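Local structure of structural polyprotein, VP1 (Israeli acute paralysis virus, 5CDD) at residues A[104-109]-A[172-177]. The protein probably serves as a structural protein of the virion capsid, as the VP1 piece of the viral structural polyprotein. Residues are numbered along the deposited sequence; the frame is centred on the assembly and turned at random.
Sequences QSQTCY and SNTSTT
Asn173 meets Thr107 and Tyr109 where two loops of the jelly-roll capsid domain come together. Residues 104-109 lead into strand 110-116 of one sheet. Residues 172-177 turn from strand 166-172 of that sheet into strand 176-184 of the other.

Hydrogen bonds centre on the Asn173 amide, which grips backbone atoms on both sides of Cys108. Asn173 ND2 donates to Thr107 O at 3.0 Å, nearly straight at 166°. Thr107 O lies close to the amide plane. Asn173 OD1 accepts Tyr109 N at 3.2 Å, with the donor above the amide plane. These two bonds fix the rotation of the amide. A third polar contact joins Ser172 OG and Tyr109 O at 3.2 Å, a bond that is not settled, because the same proton could go to a second acceptor.

The same amide also packs against the Tyr109 ring. Asn173 OD1 and CG lie over one face, near the rim, and the ring and amide planes are 33° apart. Asn173 ND2 reaches past the rim, 3.3 Å from Tyr109 CE2. Gln301 of a neighbouring structural polyprotein chain packs on both residues.

Thr107 OG1 bonds to Thr100 O of a second VP1 subunit, so the contact sits at a subunit interface.

Side-chain packing completes the contact around Thr174. Its CG2 touches the amide end of Gln106, NE2 being nearest. With SG anti to the backbone N (chi1 175°), Cys108 brings SG to 3.1 Å from Thr174 OG1.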
# COMPACT_ATOMS: atom_id res chain seq x y z
N GLN A 104 -49.12 6.87 10.74
CA GLN A 104 -48.86 5.64 9.99
C GLN A 104 -49.86 5.52 8.84
O GLN A 104 -49.65 4.76 7.90
CB GLN A 104 -48.97 4.42 10.91
CG GLN A 104 -48.41 3.14 10.30
CD GLN A 104 -48.47 1.97 11.26
OE1 GLN A 104 -48.00 2.06 12.40
NE2 GLN A 104 -49.05 0.87 10.81
N SER A 105 -50.94 6.29 8.94
CA SER A 105 -51.97 6.29 7.91
C SER A 105 -51.47 7.07 6.70
O SER A 105 -52.20 7.28 5.73
CB SER A 105 -53.25 6.96 8.45
OG SER A 105 -53.02 8.31 8.79
N GLN A 106 -50.21 7.49 6.77
CA GLN A 106 -49.59 8.24 5.69
C GLN A 106 -48.16 7.81 5.43
O GLN A 106 -47.56 7.07 6.22
CB GLN A 106 -49.58 9.74 6.02
CG GLN A 106 -50.93 10.39 6.17
CD GLN A 106 -50.82 11.87 6.49
OE1 GLN A 106 -50.25 12.25 7.52
NE2 GLN A 106 -51.36 12.71 5.61
N THR A 107 -47.62 8.27 4.31
CA THR A 107 -46.25 8.01 3.92
C THR A 107 -45.70 9.37 3.53
O THR A 107 -45.73 9.77 2.37
CB THR A 107 -46.15 7.06 2.71
OG1 THR A 107 -46.55 5.74 3.11
CG2 THR A 107 -44.73 7.01 2.18
N CYS A 108 -45.21 10.09 4.53
CA CYS A 108 -44.67 11.43 4.34
C CYS A 108 -43.30 11.41 3.66
O CYS A 108 -42.41 10.67 4.06
CB CYS A 108 -44.56 12.14 5.68
SG CYS A 108 -43.78 13.76 5.60
N TYR A 109 -43.15 12.24 2.63
CA TYR A 109 -41.89 12.35 1.92
C TYR A 109 -41.61 13.81 1.59
O TYR A 109 -42.53 14.61 1.47
CB TYR A 109 -41.92 11.49 0.64
CG TYR A 109 -42.85 11.99 -0.44
CD1 TYR A 109 -42.51 13.09 -1.23
CD2 TYR A 109 -44.06 11.34 -0.69
CE1 TYR A 109 -43.36 13.54 -2.24
CE2 TYR A 109 -44.92 11.78 -1.69
CZ TYR A 109 -44.56 12.88 -2.46
OH TYR A 109 -45.40 13.32 -3.46
N SER A 172 -43.72 18.84 -0.02
CA SER A 172 -44.04 17.68 0.80
C SER A 172 -45.50 17.32 0.55
O SER A 172 -46.32 18.20 0.29
CB SER A 172 -43.83 17.99 2.28
OG SER A 172 -44.08 16.85 3.10
N ASN A 173 -45.83 16.04 0.62
CA ASN A 173 -47.20 15.62 0.39
C ASN A 173 -48.09 15.80 1.62
O ASN A 173 -49.31 15.77 1.52
CB ASN A 173 -47.25 14.16 -0.08
CG ASN A 173 -46.70 13.19 0.94
OD1 ASN A 173 -45.96 13.57 1.84
ND2 ASN A 173 -47.05 11.91 0.81
N THR A 174 -47.48 16.03 2.78
CA THR A 174 -48.21 16.21 4.02
C THR A 174 -47.84 17.55 4.61
O THR A 174 -46.85 18.15 4.21
CB THR A 174 -47.84 15.12 5.03
OG1 THR A 174 -46.49 15.31 5.47
CG2 THR A 174 -47.97 13.74 4.38
N SER A 175 -48.63 18.02 5.56
CA SER A 175 -48.36 19.29 6.20
C SER A 175 -47.16 19.08 7.10
O SER A 175 -47.16 18.18 7.95
CB SER A 175 -49.56 19.72 7.02
OG SER A 175 -49.53 21.12 7.24
N THR A 176 -46.13 19.89 6.91
CA THR A 176 -44.91 19.76 7.69
C THR A 176 -44.55 20.94 8.59
O THR A 176 -45.14 22.02 8.51
CB THR A 176 -43.70 19.49 6.78
OG1 THR A 176 -43.60 20.52 5.78
CG2 THR A 176 -43.84 18.15 6.11
N THR A 177 -43.58 20.69 9.45
CA THR A 177 -43.05 21.66 10.38
C THR A 177 -41.63 21.21 10.68
O THR A 177 -41.42 20.13 11.23
CB THR A 177 -43.88 21.70 11.68
OG1 THR A 177 -43.25 22.58 12.61
CG2 THR A 177 -44.02 20.31 12.29